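PDB 3PTW: malonyl CoA-acyl carrier protein transacylase, which probably transfers the malonyl group from malonyl-CoA to acyl carrier protein, the reaction that supplies extender units for fatty acid synthesis. Local coordinates for residues Leu7-Gly12 with Thr68-Ile73; Glu21-Phe26 with Leu47-Pro52; Lys34-Ser37 with Asp43-Glu46. All coordinates share one frame; numbering follows the deposited sequence.

Interaction 1. Residues Leu7-Gly12 with Thr68-Ile73; sequences LFAGQG and TTNMAI
A single side-chain-to-backbone hydrogen bond, with a few van der Waals contacts beside it, joins Asn-70 on helix 59-79 to Phe-8 and Ala-9, where strand 4-8 runs out into a loop in the buried interior of the chain. The donor is the amide nitrogen: ND2 of Asn-70 lies 2.8 Å from O of Ala-9, with an N-H...O angle of 154°. The carbonyl oxygen sits almost exactly in the amide plane of Asn-70, as expected for an N-H aimed from within that plane. Seen from the acceptor, the donor is tilted 22° from the carbonyl plane of Ala-9. The other branch of the amide faces a methyl group, OD1 of Asn-70 coming 3.9 Å from CB of Ala-9.

Strand 4-8 is an interior strand of the mixed, largely parallel sheet of the acyl transferase domain, flanked by strands 86-89 and 269-273. Its end therefore lies close to Gly-89, Ser-91 and Gly-93, which match the GxSxG nucleophile-elbow pattern; Ser-91 is probably the acyl-accepting serine, as in other malonyltransferases. The Phe-8 side chain touches this elbow and packs on helix 93-100.

CB of Phe-8 approaches ND2 of Asn-70 to 3.8 Å, while CB of Asn-70 meets the Phe-8 ring obliquely. With CG anti to its carbonyl carbon (chi1 -68°), Asn-70 sends its amide off the helix toward the strand end. The same ND2 is also hydrogen-bonded to OG of Ser-96, so this buried nitrogen has partners both at the strand end and on helix 93-100, two points that help fix the rotation of the amide. Pro-275 packs against both Ala-9 and Asn-70.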
loop_
_atom_site.group_PDB
_atom_site.type_symbol
_atom_site.label_atom_id
_atom_site.label_comp_id
_atom_site.label_asym_id
_atom_site.label_seq_id
_atom_site.Cartn_x
_atom_site.Cartn_y
_atom_site.Cartn_z
ATOM N N LEU A 7 8.431 -2.251 4.065
ATOM C CA LEU A 7 7.441 -1.634 3.183
ATOM C C LEU A 7 6.590 -2.762 2.629
ATOM O O LEU A 7 7.117 -3.758 2.120
ATOM C CB LEU A 7 8.109 -0.865 2.031
ATOM C CG LEU A 7 9.123 0.234 2.367
ATOM C CD1 LEU A 7 9.774 0.751 1.105
ATOM C CD2 LEU A 7 8.521 1.378 3.175
ATOM N N PHE A 8 5.280 -2.628 2.748
ATOM C CA PHE A 8 4.405 -3.702 2.287
ATOM C C PHE A 8 3.706 -3.327 1.004
ATOM O O PHE A 8 3.106 -2.246 0.910
ATOM C CB PHE A 8 3.416 -4.101 3.378
ATOM C CG PHE A 8 4.087 -4.624 4.617
ATOM C CD1 PHE A 8 4.558 -5.946 4.661
ATOM C CD2 PHE A 8 4.285 -3.793 5.718
ATOM C CE1 PHE A 8 5.200 -6.433 5.784
ATOM C CE2 PHE A 8 4.935 -4.269 6.862
ATOM C CZ PHE A 8 5.396 -5.598 6.898
ATOM N N ALA A 9 3.796 -4.234 0.029
ATOM C CA ALA A 9 3.196 -4.064 -1.305
ATOM C C ALA A 9 1.700 -3.842 -1.262
ATOM O O ALA A 9 1.023 -4.283 -0.323
ATOM C CB ALA A 9 3.500 -5.260 -2.166
ATOM N N GLY A 10 1.177 -3.190 -2.297
ATOM C CA GLY A 10 -0.239 -2.848 -2.348
ATOM C C GLY A 10 -0.900 -3.119 -3.685
ATOM O O GLY A 10 -0.368 -3.865 -4.532
ATOM N N GLN A 11 -2.068 -2.508 -3.875
ATOM C CA GLN A 11 -2.877 -2.769 -5.062
ATOM C C GLN A 11 -2.094 -2.334 -6.302
ATOM O O GLN A 11 -1.439 -1.295 -6.289
ATOM C CB GLN A 11 -4.249 -2.072 -4.947
ATOM C CG GLN A 11 -5.184 -2.292 -6.139
ATOM C CD GLN A 11 -6.661 -2.091 -5.804
ATOM O OE1 GLN A 11 -7.173 -2.621 -4.812
ATOM N NE2 GLN A 11 -7.359 -1.346 -6.653
ATOM N N GLY A 12 -2.137 -3.162 -7.347
ATOM C CA GLY A 12 -1.452 -2.865 -8.605
ATOM C C GLY A 12 -0.222 -3.711 -8.852
ATOM O O GLY A 12 0.199 -3.881 -10.002
ATOM N N THR A 68 -2.568 -11.483 2.211
ATOM C CA THR A 68 -2.156 -12.857 2.496
ATOM C C THR A 68 -0.741 -13.121 2.012
ATOM O O THR A 68 0.055 -13.743 2.709
ATOM C CB THR A 68 -3.097 -13.906 1.797
ATOM O OG1 THR A 68 -4.454 -13.695 2.208
ATOM C CG2 THR A 68 -2.675 -15.332 2.150
ATOM N N THR A 69 -0.460 -12.675 0.797
ATOM C CA THR A 69 0.848 -12.837 0.179
ATOM C C THR A 69 1.936 -12.109 0.985
ATOM O O THR A 69 2.979 -12.702 1.308
ATOM C CB THR A 69 0.779 -12.408 -1.301
ATOM O OG1 THR A 69 0.011 -13.390 -2.021
ATOM C CG2 THR A 69 2.173 -12.285 -1.929
ATOM N N ASN A 70 1.669 -10.847 1.324
ATOM C CA ASN A 70 2.543 -10.045 2.199
ATOM C C ASN A 70 2.855 -10.738 3.537
ATOM O O ASN A 70 3.994 -10.717 4.005
ATOM C CB ASN A 70 1.943 -8.645 2.446
ATOM C CG ASN A 70 1.934 -7.759 1.188
ATOM O OD1 ASN A 70 2.387 -8.170 0.128
ATOM N ND2 ASN A 70 1.415 -6.533 1.314
ATOM N N MET A 71 1.843 -11.374 4.125
ATOM C CA MET A 71 1.991 -12.035 5.419
ATOM C C MET A 71 2.810 -13.332 5.308
ATOM O O MET A 71 3.709 -13.580 6.119
ATOM C CB MET A 71 0.605 -12.309 6.016
ATOM C CG MET A 71 0.593 -12.802 7.460
ATOM S SD MET A 71 1.311 -11.679 8.690
ATOM C CE MET A 71 0.879 -12.557 10.192
ATOM N N ALA A 72 2.499 -14.140 4.297
ATOM C CA ALA A 72 3.233 -15.373 4.016
ATOM C C ALA A 72 4.737 -15.123 3.854
ATOM O O ALA A 72 5.537 -15.889 4.353
ATOM C CB ALA A 72 2.666 -16.048 2.766
ATOM N N ILE A 73 5.099 -14.037 3.168
ATOM C CA ILE A 73 6.501 -13.638 3.004
ATOM C C ILE A 73 7.116 -13.103 4.306
ATOM O O ILE A 73 8.223 -13.501 4.703
ATOM C CB ILE A 73 6.658 -12.588 1.870
ATOM C CG1 ILE A 73 6.289 -13.215 0.518
ATOM C CG2 ILE A 73 8.099 -12.012 1.839
ATOM C CD1 ILE A 73 6.065 -12.203 -0.610
#

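Interaction 2. Residues Glu21-Phe26 with Leu47-Pro52; sequences EFFDNF and LCFNDP
Phe-23, on the short helix 20-25, receives the ring of Phe-49 from helix 44-49. CB of Phe-23 comes first, 3.5 Å from CZ of Phe-49. At CG of Phe-23 the approach is shared: CZ and CE2 of Phe-49 are each 3.6 Å away. CD1 of Phe-23 still touches both, 3.7 Å from CZ of Phe-49 and hardly farther from CE2, whereas CD2 of Phe-23 meets CE2 of Phe-49 alone, at 3.9 Å. Farther out the distance to Phe-49 opens, and CE1 and CZ of Phe-23 pack against Glu-45 and Lys-34.

This is a T-shaped (edge-to-face) aromatic pair: the edge of Phe-49 points at one face of Phe-23, the centroids are 5.1 Å apart and the planes make 63°. CE2 of Phe-49 stands 3.6 Å above the Phe-23 plane, displaced toward the rim. Chi1 of Phe-23 (176°) carries the ring toward helix 44-49, and chi2 (91°) turns its face to the incoming edge. The pair joins two short surface helices of the acyl transferase domain; the centre of the contact is about 21 Å from the centre of the chain. Phe-49 also meets the ring of Phe-33 on helix 27-40.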
loop_
_atom_site.group_PDB
_atom_site.type_symbol
_atom_site.label_atom_id
_atom_site.label_comp_id
_atom_site.label_asym_id
_atom_site.label_seq_id
_atom_site.Cartn_x
_atom_site.Cartn_y
_atom_site.Cartn_z
ATOM N N GLU A 21 6.090 -19.457 -4.509
ATOM C CA GLU A 21 7.442 -19.945 -4.174
ATOM C C GLU A 21 7.661 -20.014 -2.671
ATOM O O GLU A 21 8.279 -20.964 -2.174
ATOM C CB GLU A 21 8.540 -19.124 -4.855
ATOM C CG GLU A 21 8.636 -19.366 -6.357
ATOM C CD GLU A 21 9.788 -18.628 -7.019
ATOM O OE1 GLU A 21 10.624 -18.009 -6.330
ATOM O OE2 GLU A 21 9.864 -18.680 -8.255
ATOM N N PHE A 22 7.141 -19.024 -1.946
ATOM C CA PHE A 22 7.154 -19.086 -0.482
ATOM C C PHE A 22 6.256 -20.185 0.051
ATOM O O PHE A 22 6.623 -20.881 1.008
ATOM C CB PHE A 22 6.785 -17.740 0.139
ATOM C CG PHE A 22 7.966 -16.841 0.324
ATOM C CD1 PHE A 22 8.546 -16.694 1.581
ATOM C CD2 PHE A 22 8.533 -16.183 -0.763
ATOM C CE1 PHE A 22 9.656 -15.875 1.763
ATOM C CE2 PHE A 22 9.643 -15.369 -0.594
ATOM C CZ PHE A 22 10.206 -15.216 0.682
ATOM N N PHE A 23 5.087 -20.329 -0.570
ATOM C CA PHE A 23 4.119 -21.351 -0.180
ATOM C C PHE A 23 4.775 -22.724 -0.220
ATOM O O PHE A 23 4.649 -23.489 0.730
ATOM C CB PHE A 23 2.882 -21.330 -1.095
ATOM C CG PHE A 23 1.891 -22.433 -0.803
ATOM C CD1 PHE A 23 0.843 -22.229 0.094
ATOM C CD2 PHE A 23 2.019 -23.689 -1.413
ATOM C CE1 PHE A 23 -0.069 -23.252 0.372
ATOM C CE2 PHE A 23 1.119 -24.722 -1.137
ATOM C CZ PHE A 23 0.073 -24.503 -0.246
ATOM N N ASP A 24 5.483 -23.010 -1.315
ATOM C CA ASP A 24 6.112 -24.314 -1.531
ATOM C C ASP A 24 7.391 -24.543 -0.738
ATOM O O ASP A 24 7.810 -25.683 -0.554
ATOM C CB ASP A 24 6.402 -24.535 -3.019
ATOM C CG ASP A 24 5.140 -24.608 -3.856
ATOM O OD1 ASP A 24 4.067 -24.859 -3.288
ATOM O OD2 ASP A 24 5.226 -24.424 -5.090
ATOM N N ASN A 25 8.013 -23.469 -0.268
ATOM C CA ASN A 25 9.360 -23.593 0.308
ATOM C C ASN A 25 9.458 -23.276 1.792
ATOM O O ASN A 25 10.463 -23.587 2.425
ATOM C CB ASN A 25 10.356 -22.749 -0.494
ATOM C CG ASN A 25 10.503 -23.239 -1.914
ATOM O OD1 ASN A 25 11.195 -24.216 -2.172
ATOM N ND2 ASN A 25 9.834 -22.572 -2.842
ATOM N N PHE A 26 8.414 -22.659 2.344
ATOM C CA PHE A 26 8.391 -22.354 3.766
ATOM C C PHE A 26 7.082 -22.797 4.397
ATOM O O PHE A 26 6.008 -22.390 3.951
ATOM C CB PHE A 26 8.679 -20.863 3.995
ATOM C CG PHE A 26 9.956 -20.405 3.353
ATOM C CD1 PHE A 26 11.192 -20.776 3.891
ATOM C CD2 PHE A 26 9.929 -19.674 2.171
ATOM C CE1 PHE A 26 12.381 -20.384 3.273
ATOM C CE2 PHE A 26 11.113 -19.274 1.543
ATOM C CZ PHE A 26 12.339 -19.629 2.097
ATOM N N LEU A 47 -6.711 -18.752 -5.738
ATOM C CA LEU A 47 -6.883 -17.358 -6.157
ATOM C C LEU A 47 -5.543 -16.737 -6.541
ATOM O O LEU A 47 -5.430 -16.085 -7.579
ATOM C CB LEU A 47 -7.568 -16.509 -5.064
ATOM C CG LEU A 47 -7.680 -14.983 -5.265
ATOM C CD1 LEU A 47 -8.416 -14.592 -6.573
ATOM C CD2 LEU A 47 -8.335 -14.291 -4.071
ATOM N N CYS A 48 -4.534 -16.951 -5.697
ATOM C CA CYS A 48 -3.231 -16.323 -5.875
ATOM C C CYS A 48 -2.351 -17.026 -6.895
ATOM O O CYS A 48 -1.619 -16.367 -7.637
ATOM C CB CYS A 48 -2.490 -16.249 -4.543
ATOM S SG CYS A 48 -3.177 -14.997 -3.466
ATOM N N PHE A 49 -2.420 -18.357 -6.920
ATOM C CA PHE A 49 -1.482 -19.145 -7.707
ATOM C C PHE A 49 -2.008 -19.376 -9.109
ATOM O O PHE A 49 -1.228 -19.422 -10.054
ATOM C CB PHE A 49 -1.124 -20.483 -7.020
ATOM C CG PHE A 49 -0.696 -20.342 -5.568
ATOM C CD1 PHE A 49 -0.156 -19.142 -5.084
ATOM C CD2 PHE A 49 -0.824 -21.418 -4.687
ATOM C CE1 PHE A 49 0.232 -19.014 -3.754
ATOM C CE2 PHE A 49 -0.431 -21.303 -3.357
ATOM C CZ PHE A 49 0.091 -20.099 -2.881
ATOM N N ASN A 50 -3.330 -19.497 -9.247
ATOM C CA ASN A 50 -3.940 -19.767 -10.549
ATOM C C ASN A 50 -4.890 -18.706 -11.068
ATOM O O ASN A 50 -4.892 -18.427 -12.262
ATOM C CB ASN A 50 -4.640 -21.120 -10.533
ATOM C CG ASN A 50 -3.664 -22.260 -10.524
ATOM O OD1 ASN A 50 -2.838 -22.376 -11.423
ATOM N ND2 ASN A 50 -3.736 -23.104 -9.498
ATOM N N ASP A 51 -5.693 -18.135 -10.168
ATOM C CA ASP A 51 -6.773 -17.190 -10.522
ATOM C C ASP A 51 -7.714 -17.647 -11.663
ATOM O O ASP A 51 -7.919 -16.895 -12.632
ATOM C CB ASP A 51 -6.196 -15.801 -10.817
ATOM C CG ASP A 51 -7.268 -14.737 -10.949
ATOM O OD1 ASP A 51 -6.991 -13.694 -11.593
ATOM O OD2 ASP A 51 -8.386 -14.950 -10.422
ATOM N N PRO A 52 -8.320 -18.850 -11.533
ATOM C CA PRO A 52 -9.128 -19.447 -12.611
ATOM C C PRO A 52 -10.492 -18.788 -12.864
ATOM O O PRO A 52 -11.161 -19.131 -13.841
ATOM C CB PRO A 52 -9.341 -20.888 -12.128
ATOM C CG PRO A 52 -9.308 -20.784 -10.646
ATOM C CD PRO A 52 -8.290 -19.717 -10.338
#

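Interaction 3. Residues Lys34-Ser37 with Asp43-Glu46; sequences KRSS and DMEE
Lys-34 and Glu-45 form a salt bridge between helix 27-40 and helix 44-49, with NZ of Lys-34 2.7 Å from OE1 of Glu-45. The ammonium meets the syn side of that oxygen, 24° out of the carboxylate plane. Although the CB of Lys-34 points away from the partner helix, a bend at chi2 (70°) brings the chain end back across the gap. One water donates to OE1 of Glu-45 at 2.6 Å and is hydrogen-bonded to OG of Ser-37, linking the ion pair to the next polar group.

Ser-37 OG accepts from the backbone N of Met-44 at 3.1 Å, with an N-H...O angle of 156°; this oxygen also bonds to O of Phe-33, one turn back. At the start of helix 44-49, Asp-43 is the N-cap: its OD1 takes the N-H of Glu-46 at 3.1 Å.

Inward lies the packing. Met-44, bent at chi2 and chi3, lays its CG 3.5 Å from OG of Ser-36, a hydroxyl whose stronger partner is OG1 of Thr-68 on helix 59-79. Asp-43 thus caps helix 44-49 locally, while the bond from Met-44 N to Ser-37 OG ties its first turn to helix 27-40; the ammonium of Lys-34 and the donating water would probably favour the ionised carboxylate of Glu-45.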
loop_
_atom_site.group_PDB
_atom_site.type_symbol
_atom_site.label_atom_id
_atom_site.label_comp_id
_atom_site.label_asym_id
_atom_site.label_seq_id
_atom_site.Cartn_x
_atom_site.Cartn_y
_atom_site.Cartn_z
ATOM N N LYS A 34 -3.269 -21.243 4.462
ATOM C CA LYS A 34 -4.272 -22.100 5.090
ATOM C C LYS A 34 -5.221 -21.277 5.973
ATOM O O LYS A 34 -6.439 -21.415 5.889
ATOM C CB LYS A 34 -3.587 -23.205 5.907
ATOM C CG LYS A 34 -3.658 -24.603 5.299
ATOM C CD LYS A 34 -2.807 -24.766 4.057
ATOM C CE LYS A 34 -3.028 -26.137 3.429
ATOM N NZ LYS A 34 -2.639 -26.138 1.990
ATOM N N ARG A 35 -4.650 -20.395 6.786
ATOM C CA ARG A 35 -5.417 -19.565 7.709
ATOM C C ARG A 35 -6.286 -18.528 6.983
ATOM O O ARG A 35 -7.381 -18.187 7.444
ATOM C CB ARG A 35 -4.469 -18.866 8.684
ATOM C CG ARG A 35 -3.852 -19.786 9.732
ATOM C CD ARG A 35 -2.648 -19.126 10.398
ATOM N NE ARG A 35 -2.988 -17.876 11.087
ATOM C CZ ARG A 35 -2.118 -16.920 11.417
ATOM N NH1 ARG A 35 -2.544 -15.824 12.043
ATOM N NH2 ARG A 35 -0.831 -17.045 11.120
ATOM N N SER A 36 -5.785 -18.025 5.854
ATOM C CA SER A 36 -6.497 -17.011 5.092
ATOM C C SER A 36 -7.712 -17.650 4.448
ATOM O O SER A 36 -8.819 -17.089 4.472
ATOM C CB SER A 36 -5.587 -16.382 4.032
ATOM O OG SER A 36 -6.278 -15.346 3.345
ATOM N N SER A 37 -7.496 -18.830 3.885
ATOM C CA SER A 37 -8.580 -19.625 3.330
ATOM C C SER A 37 -9.643 -19.925 4.376
ATOM O O SER A 37 -10.826 -19.713 4.120
ATOM C CB SER A 37 -8.043 -20.918 2.725
ATOM O OG SER A 37 -7.277 -20.614 1.586
ATOM N N ASP A 43 -10.788 -20.456 -1.494
ATOM C CA ASP A 43 -9.497 -21.061 -1.785
ATOM C C ASP A 43 -8.475 -19.992 -2.201
ATOM O O ASP A 43 -8.343 -19.654 -3.383
ATOM C CB ASP A 43 -9.644 -22.158 -2.850
ATOM C CG ASP A 43 -8.434 -23.078 -2.918
ATOM O OD1 ASP A 43 -7.302 -22.634 -2.624
ATOM O OD2 ASP A 43 -8.615 -24.257 -3.275
ATOM N N MET A 44 -7.754 -19.473 -1.208
ATOM C CA MET A 44 -6.789 -18.398 -1.424
ATOM C C MET A 44 -5.549 -18.840 -2.186
ATOM O O MET A 44 -4.942 -18.044 -2.897
ATOM C CB MET A 44 -6.407 -17.744 -0.093
ATOM C CG MET A 44 -7.565 -16.992 0.532
ATOM S SD MET A 44 -8.217 -15.735 -0.599
ATOM C CE MET A 44 -6.832 -14.576 -0.594
ATOM N N GLU A 45 -5.177 -20.107 -2.029
ATOM C CA GLU A 45 -4.102 -20.700 -2.817
ATOM C C GLU A 45 -4.428 -20.603 -4.297
ATOM O O GLU A 45 -3.676 -20.009 -5.066
ATOM C CB GLU A 45 -3.888 -22.160 -2.423
ATOM C CG GLU A 45 -3.237 -22.325 -1.067
ATOM C CD GLU A 45 -3.317 -23.747 -0.563
ATOM O OE1 GLU A 45 -3.543 -23.930 0.651
ATOM O OE2 GLU A 45 -3.157 -24.685 -1.379
ATOM N N GLU A 46 -5.579 -21.153 -4.677
ATOM C CA GLU A 46 -6.054 -21.092 -6.051
ATOM C C GLU A 46 -6.172 -19.652 -6.559
ATOM O O GLU A 46 -5.763 -19.364 -7.682
ATOM C CB GLU A 46 -7.389 -21.833 -6.174
ATOM C CG GLU A 46 -7.858 -22.093 -7.596
ATOM C CD GLU A 46 -6.973 -23.066 -8.383
ATOM O OE1 GLU A 46 -6.024 -23.662 -7.804
ATOM O OE2 GLU A 46 -7.239 -23.225 -9.598
HETATM O O HOH W 1 -5.657 -22.529 1.276
#

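Interactions 2 and 3 lie 9 Å apart between centres, both on helix 44-49; interaction 1 is 13 Å from the former and 15 Å from the latter, nearer the centre of the folded chain (about 8 Å from it, centre to centre, against 21 Å for the other two). In sequence, 34-37 and 43-46 fall between the segments of interaction 2, and all these fall between strand 4-8 and helix 59-79. Helix 59-79, which carries part of interaction 1, reaches the other two: Thr-68 packs on Met-44, Thr-69 on Cys-48, and Ile-73 on Phe-22. Helices 20-25, 27-40 and 44-49 each pack side chains against helix 59-79, which meets the sheet near the probable nucleophile elbow.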